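Local coordinates for EAL domain protein (Vibrio cholerae serotype O1, PDB 6IJ2) that probably degrades cyclic dinucleotides such as c-di-GMP as a metal-dependent EAL phosphodiesterase, and is captured here with the linear product 5'-pGpG and calcium ions, at residues L22-F26 against N67-F71; T27-P32 against A240-S246; L97-I101 against F129-E133. The protein carries 1 engineered substitution. All coordinates share one frame; numbering follows the deposited sequence.

Contact 1: residues L22-F26 against N67-F71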
loop_
_atom_site.group_PDB
_atom_site.type_symbol
_atom_site.label_atom_id
_atom_site.label_comp_id
_atom_site.label_asym_id
_atom_site.label_seq_id
_atom_site.Cartn_x
_atom_site.Cartn_y
_atom_site.Cartn_z
ATOM N N LEU A 22 -26.373 -3.049 -22.243
ATOM C CA LEU A 22 -26.165 -3.984 -21.142
ATOM C C LEU A 22 -27.389 -4.869 -20.942
ATOM O O LEU A 22 -28.513 -4.445 -21.204
ATOM C CB LEU A 22 -25.845 -3.230 -19.847
ATOM C CG LEU A 22 -24.595 -2.348 -19.841
ATOM C CD1 LEU A 22 -24.513 -1.536 -18.559
ATOM C CD2 LEU A 22 -23.351 -3.195 -20.015
ATOM N N ASP A 23 -27.170 -6.099 -20.477
ATOM C CA ASP A 23 -28.267 -7.013 -20.181
ATOM C C ASP A 23 -28.849 -6.802 -18.791
ATOM O O ASP A 23 -29.748 -7.551 -18.388
ATOM C CB ASP A 23 -27.808 -8.466 -20.318
ATOM C CG ASP A 23 -27.128 -8.977 -19.064
ATOM O OD1 ASP A 23 -26.112 -8.380 -18.650
ATOM O OD2 ASP A 23 -27.623 -9.965 -18.482
ATOM N N PHE A 24 -28.349 -5.817 -18.051
ATOM C CA PHE A 24 -28.878 -5.462 -16.747
ATOM C C PHE A 24 -28.945 -3.945 -16.661
ATOM O O PHE A 24 -28.261 -3.235 -17.401
ATOM C CB PHE A 24 -28.013 -6.023 -15.608
ATOM C CG PHE A 24 -26.583 -5.550 -15.645
ATOM C CD1 PHE A 24 -25.634 -6.225 -16.396
ATOM C CD2 PHE A 24 -26.191 -4.432 -14.933
ATOM C CE1 PHE A 24 -24.319 -5.790 -16.435
ATOM C CE2 PHE A 24 -24.874 -3.991 -14.967
ATOM C CZ PHE A 24 -23.941 -4.673 -15.721
ATOM N N ASP A 25 -29.771 -3.454 -15.767
ATOM C CA ASP A 25 -29.901 -2.026 -15.496
ATOM C C ASP A 25 -29.593 -1.803 -14.003
ATOM O O ASP A 25 -29.559 -2.731 -13.240
ATOM C CB ASP A 25 -31.273 -1.480 -15.867
ATOM C CG ASP A 25 -31.233 -0.006 -16.238
ATOM O OD1 ASP A 25 -30.152 0.554 -16.391
ATOM O OD2 ASP A 25 -32.285 0.602 -16.397
ATOM N N PHE A 26 -29.429 -0.553 -13.599
ATOM C CA PHE A 26 -29.043 -0.190 -12.240
ATOM C C PHE A 26 -29.214 1.317 -12.107
ATOM O O PHE A 26 -29.527 2.010 -13.079
ATOM C CB PHE A 26 -27.599 -0.606 -11.933
ATOM C CG PHE A 26 -26.598 -0.003 -12.870
ATOM C CD1 PHE A 26 -26.350 -0.582 -14.104
ATOM C CD2 PHE A 26 -25.917 1.150 -12.526
ATOM C CE1 PHE A 26 -25.445 -0.016 -14.978
ATOM C CE2 PHE A 26 -25.003 1.713 -13.394
ATOM C CZ PHE A 26 -24.772 1.133 -14.623
ATOM N N ASN A 67 -18.167 -6.041 -21.136
ATOM C CA ASN A 67 -19.069 -4.929 -20.879
ATOM C C ASN A 67 -18.500 -3.876 -19.936
ATOM O O ASN A 67 -19.216 -2.924 -19.605
ATOM C CB ASN A 67 -20.420 -5.441 -20.332
ATOM C CG ASN A 67 -20.309 -6.100 -18.953
ATOM O OD1 ASN A 67 -19.336 -5.916 -18.227
ATOM N ND2 ASN A 67 -21.335 -6.861 -18.587
ATOM N N ARG A 68 -17.242 -4.016 -19.503
ATOM C CA ARG A 68 -16.665 -3.101 -18.519
ATOM C C ARG A 68 -16.702 -1.661 -19.008
ATOM O O ARG A 68 -17.056 -0.745 -18.255
ATOM C CB ARG A 68 -15.225 -3.509 -18.199
ATOM C CG ARG A 68 -15.087 -4.460 -17.027
ATOM C CD ARG A 68 -13.684 -5.023 -16.916
ATOM N NE ARG A 68 -13.173 -5.427 -18.221
ATOM C CZ ARG A 68 -12.084 -6.166 -18.404
ATOM N NH1 ARG A 68 -11.385 -6.588 -17.359
ATOM N NH2 ARG A 68 -11.691 -6.480 -19.632
ATOM N N TYR A 69 -16.317 -1.437 -20.265
ATOM C CA TYR A 69 -16.274 -0.074 -20.783
ATOM C C TYR A 69 -17.670 0.523 -20.880
ATOM O O TYR A 69 -17.889 1.671 -20.478
ATOM C CB TYR A 69 -15.573 -0.052 -22.140
ATOM C CG TYR A 69 -14.218 -0.719 -22.116
ATOM C CD1 TYR A 69 -13.107 -0.058 -21.610
ATOM C CD2 TYR A 69 -14.052 -2.016 -22.588
ATOM C CE1 TYR A 69 -11.867 -0.667 -21.579
ATOM C CE2 TYR A 69 -12.816 -2.633 -22.562
ATOM C CZ TYR A 69 -11.726 -1.953 -22.057
ATOM O OH TYR A 69 -10.495 -2.567 -22.031
ATOM N N LEU A 70 -18.633 -0.247 -21.392
ATOM C CA LEU A 70 -20.009 0.238 -21.459
ATOM C C LEU A 70 -20.565 0.485 -20.064
ATOM O O LEU A 70 -21.298 1.456 -19.838
ATOM C CB LEU A 70 -20.878 -0.770 -22.217
ATOM C CG LEU A 70 -22.090 -0.311 -23.040
ATOM C CD1 LEU A 70 -22.690 -1.499 -23.786
ATOM C CD2 LEU A 70 -23.158 0.370 -22.195
ATOM N N PHE A 71 -20.223 -0.386 -19.113
ATOM C CA PHE A 71 -20.698 -0.217 -17.744
ATOM C C PHE A 71 -20.121 1.045 -17.112
ATOM O O PHE A 71 -20.841 1.801 -16.444
ATOM C CB PHE A 71 -20.340 -1.460 -16.921
ATOM C CG PHE A 71 -20.563 -1.288 -15.457
ATOM C CD1 PHE A 71 -21.845 -1.319 -14.935
ATOM C CD2 PHE A 71 -19.498 -1.068 -14.603
ATOM C CE1 PHE A 71 -22.061 -1.140 -13.587
ATOM C CE2 PHE A 71 -19.708 -0.890 -13.259
ATOM C CZ PHE A 71 -20.995 -0.927 -12.750
#
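Leu22, Phe24 and Phe26 make an apolar contact with Asn67, Leu70 and Phe71, laying the loop that leads into strand 27-35 along the N-terminal end of helix 68-85. At its outer end, Leu22 spreads its two methyl branches over the helix start. CD2 meets the CB of Asn67 at 3.7 Å, and CG runs past Leu70 CD2 at 3.9 Å, the two leucines pointing in opposite directions. CD1 of Leu22 reaches in toward the backbone of Phe71.

Farther in, three phenylalanine rings come together. The ring of Phe71 leaves the helix with CG anti to its N (chi1 170°), which carries CE1 to 3.7 Å from Phe26 CZ. Phe71 CE1 thus sits over one face of the Phe26 ring, toward the rim, with the ring planes at 48°. Phe24 presents its CZ to Phe71 CD1 at 4.0 Å, and Phe71 lies at the edge of the Phe24 ring. The ND2 of Asn67 approaches that same ring edge, 3.8 Å from Phe24 CE1. Asn67 occupies the N-cap position without capping the helix: its side chain turns back to the preceding loop, OD1 bonding to Asn64 N and ND2 weakly to Arg62 O.

Val59 of helix 56-60 touches all three rings, and Lys78 makes a salt bridge with Asp25 and a cation-pi contact with Phe26. This is side-chain packing between a loop and a helix start, its nearest atom about 5 Å from the bound nucleotide, on the outer part of the EAL domain's modified (beta/alpha)8 barrel.

Contact 2: residues T27-P32 against A240-S246; sequences TMAFQP and AKPGFES. With nucleotides of chain B.
Gln31 has CG opposite its backbone N (chi1 -176°) and a fully stretched chain beyond, which delivers NE2 to the carbonyl O of Ala240. That bond is 3.0 Å long from Gln31 NE2 to Ala240 O and nearly straight (165° at the hydrogen), and it lies in the planes of both the amide and the carbonyl. NE2 of Gln31 also stands 3.1 Å from N7 of nucleotide G1 of chain B, while Gln31 OE1 accepts a bond from Gln235, so the amide is held in a fixed rotation beside the base. At the start of the strand, chi1 of -173° in Thr27 turns OG1 to the carboxylate of Glu245. Thr27 OG1 donates to Glu245 OE2 over 2.6 Å, on the lone pair directed away from the other oxygen. Thr27 CG2 comes obliquely to the Phe244 ring, 3.4 Å from Phe244 CE1.

Between these side-chain bonds the backbones form a short antiparallel ladder. Phe30 and Gly243 are its hydrogen-bonded pair, with Gly243 N to Phe30 O at 2.7 Å and Phe30 N to Gly243 O at 3.0 Å; Ala29 and Phe244 form the adjoining non-hydrogen-bonded pair. Glu245 N adds a bond to Met28 O. Pro242 packs against Ala29 and Gln31, and its CG borders the G1 ribose; Pro32 CG meets Ala240 CB at 3.7 Å.

The ladder joins the first and last strands of the barrel. Strand 41-49 flanks strand 27-35 on its other edge through backbone bonds of Thr27, Ala29 and Gln31, while Leu82 of helix 68-85 packs against Thr27, Met28 and Phe30.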
loop_
_atom_site.group_PDB
_atom_site.type_symbol
_atom_site.label_atom_id
_atom_site.label_comp_id
_atom_site.label_asym_id
_atom_site.label_seq_id
_atom_site.Cartn_x
_atom_site.Cartn_y
_atom_site.Cartn_z
ATOM N N THR A 27 -29.006 1.817 -10.897
ATOM C CA THR A 27 -29.088 3.255 -10.663
ATOM C C THR A 27 -28.053 3.603 -9.599
ATOM O O THR A 27 -27.133 2.821 -9.343
ATOM C CB THR A 27 -30.531 3.664 -10.302
ATOM O OG1 THR A 27 -30.633 5.091 -10.241
ATOM C CG2 THR A 27 -30.958 3.070 -8.972
ATOM N N MET A 28 -28.203 4.771 -8.977
ATOM C CA MET A 28 -27.202 5.290 -8.060
ATOM C C MET A 28 -27.810 5.637 -6.712
ATOM O O MET A 28 -28.961 6.070 -6.615
ATOM C CB MET A 28 -26.513 6.538 -8.616
ATOM C CG MET A 28 -25.641 6.298 -9.820
ATOM S SD MET A 28 -24.136 5.375 -9.412
ATOM C CE MET A 28 -23.827 4.694 -11.036
ATOM N N ALA A 29 -27.007 5.430 -5.673
ATOM C CA ALA A 29 -27.179 6.047 -4.372
ATOM C C ALA A 29 -26.109 7.119 -4.212
ATOM O O ALA A 29 -25.134 7.167 -4.967
ATOM C CB ALA A 29 -27.082 5.015 -3.241
ATOM N N PHE A 30 -26.308 7.999 -3.238
ATOM C CA PHE A 30 -25.396 9.111 -3.006
ATOM C C PHE A 30 -25.104 9.213 -1.518
ATOM O O PHE A 30 -26.010 9.103 -0.687
ATOM C CB PHE A 30 -25.988 10.455 -3.536
ATOM C CG PHE A 30 -26.202 10.464 -5.016
ATOM C CD1 PHE A 30 -25.169 10.805 -5.877
ATOM C CD2 PHE A 30 -27.422 10.081 -5.553
ATOM C CE1 PHE A 30 -25.364 10.793 -7.260
ATOM C CE2 PHE A 30 -27.624 10.063 -6.925
ATOM C CZ PHE A 30 -26.593 10.420 -7.781
ATOM N N GLN A 31 -23.834 9.429 -1.181
ATOM C CA GLN A 31 -23.453 9.568 0.212
ATOM C C GLN A 31 -22.714 10.886 0.396
ATOM O O GLN A 31 -21.738 11.154 -0.327
ATOM C CB GLN A 31 -22.571 8.399 0.684
ATOM C CG GLN A 31 -22.264 8.493 2.165
ATOM C CD GLN A 31 -21.401 7.353 2.654
ATOM O OE1 GLN A 31 -20.550 6.858 1.918
ATOM N NE2 GLN A 31 -21.618 6.923 3.905
ATOM N N PRO A 32 -23.123 11.724 1.349
ATOM C CA PRO A 32 -22.498 13.049 1.477
ATOM C C PRO A 32 -21.091 13.008 2.065
ATOM O O PRO A 32 -20.741 12.156 2.889
ATOM C CB PRO A 32 -23.459 13.810 2.401
ATOM C CG PRO A 32 -24.148 12.761 3.182
ATOM C CD PRO A 32 -24.272 11.564 2.257
ATOM N N ALA A 240 -24.118 10.202 7.364
ATOM C CA ALA A 240 -25.298 9.727 6.660
ATOM C C ALA A 240 -24.921 8.510 5.845
ATOM O O ALA A 240 -23.882 8.506 5.179
ATOM C CB ALA A 240 -25.882 10.804 5.735
ATOM N N LYS A 241 -25.778 7.495 5.894
ATOM C CA LYS A 241 -25.675 6.374 4.985
ATOM C C LYS A 241 -25.972 6.829 3.557
ATOM O O LYS A 241 -26.615 7.860 3.351
ATOM C CB LYS A 241 -26.654 5.276 5.392
ATOM C CG LYS A 241 -26.528 4.803 6.835
ATOM C CD LYS A 241 -27.675 3.857 7.172
ATOM C CE LYS A 241 -27.750 3.548 8.658
ATOM N NZ LYS A 241 -28.940 2.700 8.972
ATOM N N PRO A 242 -25.517 6.073 2.557
ATOM C CA PRO A 242 -25.911 6.357 1.170
ATOM C C PRO A 242 -27.425 6.425 1.011
ATOM O O PRO A 242 -28.175 5.686 1.650
ATOM C CB PRO A 242 -25.322 5.176 0.393
ATOM C CG PRO A 242 -24.111 4.761 1.233
ATOM C CD PRO A 242 -24.581 4.930 2.650
ATOM N N GLY A 243 -27.877 7.318 0.138
ATOM C CA GLY A 243 -29.299 7.431 -0.106
ATOM C C GLY A 243 -29.663 6.994 -1.506
ATOM O O GLY A 243 -29.134 7.534 -2.483
ATOM N N PHE A 244 -30.570 6.024 -1.610
ATOM C CA PHE A 244 -30.990 5.499 -2.902
ATOM C C PHE A 244 -31.696 6.582 -3.702
ATOM O O PHE A 244 -32.751 7.069 -3.288
ATOM C CB PHE A 244 -31.920 4.305 -2.695
ATOM C CG PHE A 244 -32.398 3.674 -3.967
ATOM C CD1 PHE A 244 -31.580 2.824 -4.681
ATOM C CD2 PHE A 244 -33.674 3.930 -4.446
ATOM C CE1 PHE A 244 -32.021 2.234 -5.848
ATOM C CE2 PHE A 244 -34.123 3.345 -5.616
ATOM C CZ PHE A 244 -33.293 2.496 -6.320
ATOM N N GLU A 245 -31.100 6.959 -4.838
ATOM C CA GLU A 245 -31.644 7.982 -5.737
ATOM C C GLU A 245 -32.040 9.244 -4.976
ATOM O O GLU A 245 -33.040 9.896 -5.284
ATOM C CB GLU A 245 -32.821 7.425 -6.549
ATOM C CG GLU A 245 -32.423 6.262 -7.454
ATOM C CD GLU A 245 -33.473 5.921 -8.507
ATOM O OE1 GLU A 245 -34.683 5.936 -8.188
ATOM O OE2 GLU A 245 -33.085 5.636 -9.662
ATOM N N SER A 246 -31.238 9.611 -3.981
ATOM C CA SER A 246 -31.540 10.790 -3.183
ATOM C C SER A 246 -30.252 11.370 -2.617
ATOM O O SER A 246 -29.209 10.713 -2.593
ATOM C CB SER A 246 -32.519 10.469 -2.050
ATOM O OG SER A 246 -31.975 9.492 -1.178
ATOM O OP3 G B 1 -13.983 3.281 -0.662
ATOM P P G B 1 -14.833 2.479 -1.501
ATOM O OP1 G B 1 -15.404 3.258 -2.557
ATOM O OP2 G B 1 -14.051 1.345 -1.866
ATOM O "O5'" G B 1 -15.943 1.988 -0.501
ATOM C "C5'" G B 1 -17.256 2.539 -0.509
ATOM C "C4'" G B 1 -18.183 1.667 0.303
ATOM O "O4'" G B 1 -18.095 2.038 1.692
ATOM C "C3'" G B 1 -19.672 1.739 -0.054
ATOM O "O3'" G B 1 -20.274 0.468 -0.190
ATOM C "C2'" G B 1 -20.284 2.437 1.152
ATOM O "O2'" G B 1 -21.585 2.050 1.488
ATOM C "C1'" G B 1 -19.362 1.973 2.266
ATOM N N9 G B 1 -19.386 2.849 3.428
ATOM C C8 G B 1 -19.540 4.212 3.432
ATOM N N7 G B 1 -19.511 4.726 4.627
ATOM C C5 G B 1 -19.316 3.638 5.461
ATOM C C6 G B 1 -19.193 3.574 6.872
ATOM O O6 G B 1 -19.248 4.486 7.685
ATOM N N1 G B 1 -19.015 2.270 7.311
ATOM C C2 G B 1 -18.950 1.172 6.496
ATOM N N2 G B 1 -18.754 0.006 7.104
ATOM N N3 G B 1 -19.046 1.220 5.180
ATOM C C4 G B 1 -19.225 2.476 4.733
#

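Contact 3: residues L97-I101 against F129-E133; sequences LPNAI and FTEAE. With CA (calcium ion), chain L; nucleotides of chain B.
Pro98 and Ala132 form the apolar centre of this contact between the loops that follow strands 91-96 and 125-129. The CB atoms of Pro98 and Ala132 are 3.4 Å apart, a close approach for two carbons. On the same methyl of Ala132 sits the CB of Ala100, at 3.5 Å, though Ala100 is poorly ordered; the nearness of the Glu133 carboxylate to this Ala100 methyl is correspondingly uncertain. Deeper in, the side chain of Asn99 lies beside the Phe129 ring, the two planes inclined by 24°; helix 139-151 packs behind both through Ile144.

The polar part of the interface is sparse. Thr130 O is buried by the contact, close to Pro98 CA at 3.7 Å, and no partner for it appears in the model.

Metal binding is concentrated on Thr130. Its OG1, set anti to the carbonyl carbon by chi1 of -58°, binds a calcium ion at 2.8 Å, a rather long bond. A water is a further ligand, 2.4 Å from calcium, and is hydrogen-bonded to O2' and O3' of nucleotide G2 of chain B. Asp159 and the 5'-phosphate of nucleotide G1 also ligate this ion. On the other loop, Leu97 CA touches the G2 base at N2 (3.5 Å).

The two packed loops both border the nucleotide: one contributes a metal ligand, the other places Leu97 beside N2 of the G2 base. This chemistry is consistent with a site in which the ion links Thr130 and Asp159 directly to the terminal phosphate of G1 and, through a water, to the ribose hydroxyls of G2.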
loop_
_atom_site.group_PDB
_atom_site.type_symbol
_atom_site.label_atom_id
_atom_site.label_comp_id
_atom_site.label_asym_id
_atom_site.label_seq_id
_atom_site.Cartn_x
_atom_site.Cartn_y
_atom_site.Cartn_z
ATOM N N LEU A 97 -13.783 2.788 -12.434
ATOM C CA LEU A 97 -13.607 1.350 -12.556
ATOM C C LEU A 97 -12.145 1.017 -12.851
ATOM O O LEU A 97 -11.599 1.491 -13.860
ATOM C CB LEU A 97 -14.508 0.800 -13.661
ATOM C CG LEU A 97 -14.489 -0.719 -13.865
ATOM C CD1 LEU A 97 -15.356 -1.422 -12.828
ATOM C CD2 LEU A 97 -14.918 -1.090 -15.277
ATOM N N PRO A 98 -11.483 0.218 -11.999
ATOM C CA PRO A 98 -10.048 -0.073 -12.156
ATOM C C PRO A 98 -9.573 -0.298 -13.590
ATOM O O PRO A 98 -10.038 -1.199 -14.300
ATOM C CB PRO A 98 -9.883 -1.324 -11.293
ATOM C CG PRO A 98 -10.827 -1.065 -10.152
ATOM C CD PRO A 98 -12.032 -0.398 -10.778
ATOM N N ASN A 99 -8.603 0.527 -13.997
ATOM C CA ASN A 99 -8.345 0.852 -15.394
ATOM C C ASN A 99 -7.243 0.008 -16.025
ATOM O O ASN A 99 -6.680 0.412 -17.050
ATOM C CB ASN A 99 -7.993 2.337 -15.526
ATOM C CG ASN A 99 -8.477 3.166 -14.348
ATOM O OD1 ASN A 99 -8.812 2.633 -13.292
ATOM N ND2 ASN A 99 -8.503 4.483 -14.522
ATOM N N ALA A 100 -6.919 -1.153 -15.450
ATOM C CA ALA A 100 -5.990 -2.046 -16.134
ATOM C C ALA A 100 -6.549 -2.512 -17.468
ATOM O O ALA A 100 -5.796 -3.015 -18.309
ATOM C CB ALA A 100 -5.655 -3.255 -15.263
ATOM N N ILE A 101 -7.856 -2.361 -17.674
ATOM C CA ILE A 101 -8.469 -2.606 -18.964
ATOM C C ILE A 101 -8.954 -1.321 -19.624
ATOM O O ILE A 101 -8.991 -1.251 -20.858
ATOM C CB ILE A 101 -9.613 -3.627 -18.832
ATOM C CG1 ILE A 101 -10.515 -3.274 -17.640
ATOM C CG2 ILE A 101 -9.020 -5.018 -18.672
ATOM C CD1 ILE A 101 -11.642 -2.294 -17.951
ATOM N N PHE A 129 -9.891 7.129 -7.754
ATOM C CA PHE A 129 -9.054 6.171 -8.466
ATOM C C PHE A 129 -8.675 5.028 -7.532
ATOM O O PHE A 129 -8.120 5.260 -6.451
ATOM C CB PHE A 129 -7.806 6.858 -9.026
ATOM C CG PHE A 129 -8.074 7.684 -10.257
ATOM C CD1 PHE A 129 -8.521 8.989 -10.140
ATOM C CD2 PHE A 129 -7.866 7.161 -11.522
ATOM C CE1 PHE A 129 -8.773 9.764 -11.263
ATOM C CE2 PHE A 129 -8.117 7.927 -12.655
ATOM C CZ PHE A 129 -8.572 9.232 -12.524
ATOM N N THR A 130 -9.002 3.809 -7.950
ATOM C CA THR A 130 -8.582 2.574 -7.309
ATOM C C THR A 130 -7.789 1.758 -8.319
ATOM O O THR A 130 -8.178 1.654 -9.487
ATOM C CB THR A 130 -9.779 1.741 -6.817
ATOM O OG1 THR A 130 -10.571 2.504 -5.897
ATOM C CG2 THR A 130 -9.293 0.474 -6.120
ATOM N N GLU A 131 -6.681 1.186 -7.866
ATOM C CA GLU A 131 -5.843 0.366 -8.729
ATOM C C GLU A 131 -6.503 -0.983 -9.005
ATOM O O GLU A 131 -7.208 -1.538 -8.160
ATOM C CB GLU A 131 -4.476 0.157 -8.081
ATOM C CG GLU A 131 -3.838 1.431 -7.539
ATOM C CD GLU A 131 -4.162 1.686 -6.066
ATOM O OE1 GLU A 131 -5.352 1.620 -5.692
ATOM O OE2 GLU A 131 -3.219 1.948 -5.279
ATOM N N ALA A 132 -6.261 -1.511 -10.209
ATOM C CA ALA A 132 -6.796 -2.816 -10.568
ATOM C C ALA A 132 -5.907 -3.948 -10.078
ATOM O O ALA A 132 -6.408 -5.035 -9.766
ATOM C CB ALA A 132 -6.969 -2.914 -12.083
ATOM N N GLU A 133 -4.599 -3.718 -10.017
ATOM C CA GLU A 133 -3.653 -4.701 -9.509
ATOM C C GLU A 133 -2.415 -3.951 -9.028
ATOM O O GLU A 133 -2.396 -2.715 -8.985
ATOM C CB GLU A 133 -3.321 -5.755 -10.576
ATOM C CG GLU A 133 -2.340 -5.290 -11.638
ATOM C CD GLU A 133 -3.007 -4.990 -12.963
ATOM O OE1 GLU A 133 -3.526 -5.933 -13.596
ATOM O OE2 GLU A 133 -3.016 -3.808 -13.366
HETATM CA CA CA L . -12.228 1.565 -3.871
ATOM P P G B 2 -21.038 0.113 -1.453
ATOM O OP1 G B 2 -21.807 1.247 -1.833
ATOM O OP2 G B 2 -21.685 -1.132 -1.198
ATOM O "O5'" G B 2 -19.909 -0.156 -2.520
ATOM C "C5'" G B 2 -19.188 -1.381 -2.561
ATOM C "C4'" G B 2 -18.049 -1.267 -3.534
ATOM O "O4'" G B 2 -18.569 -0.943 -4.838
ATOM C "C3'" G B 2 -17.014 -0.188 -3.214
ATOM O "O3'" G B 2 -15.689 -0.645 -3.413
ATOM C "C2'" G B 2 -17.299 0.889 -4.249
ATOM O "O2'" G B 2 -16.202 1.671 -4.637
ATOM C "C1'" G B 2 -17.783 0.049 -5.422
ATOM N N9 G B 2 -18.625 0.842 -6.298
ATOM C C8 G B 2 -19.815 1.441 -5.981
ATOM N N7 G B 2 -20.307 2.149 -6.957
ATOM C C5 G B 2 -19.372 2.029 -7.968
ATOM C C6 G B 2 -19.355 2.579 -9.270
ATOM O O6 G B 2 -20.176 3.320 -9.798
ATOM N N1 G B 2 -18.226 2.194 -9.974
ATOM C C2 G B 2 -17.232 1.394 -9.482
ATOM N N2 G B 2 -16.217 1.145 -10.309
ATOM N N3 G B 2 -17.242 0.862 -8.276
ATOM C C4 G B 2 -18.332 1.219 -7.577
HETATM O O HOH W 1 -13.495 0.296 -5.451
#

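Overall arrangement
From the N terminus, residues 22-26 run directly into 27-32, so contacts 1 and 2 share one continuous stretch of chain. Contact 1 closes a loop of 40 residues, which holds strands 27-35 and 41-49, by returning to the start of helix 68-85. Contact 2 closes a far longer span of 207 residues by pairing the first strand with the last, and the two loops cross. Contact 3 follows contact 1 in series and nests within the span of contact 2, joining the loops after two neighbouring strands. Contacts 1 and 3 meet where Arg68 packs on Leu97; contacts 2 and 3 do not touch, although the bound dinucleotide reaches both.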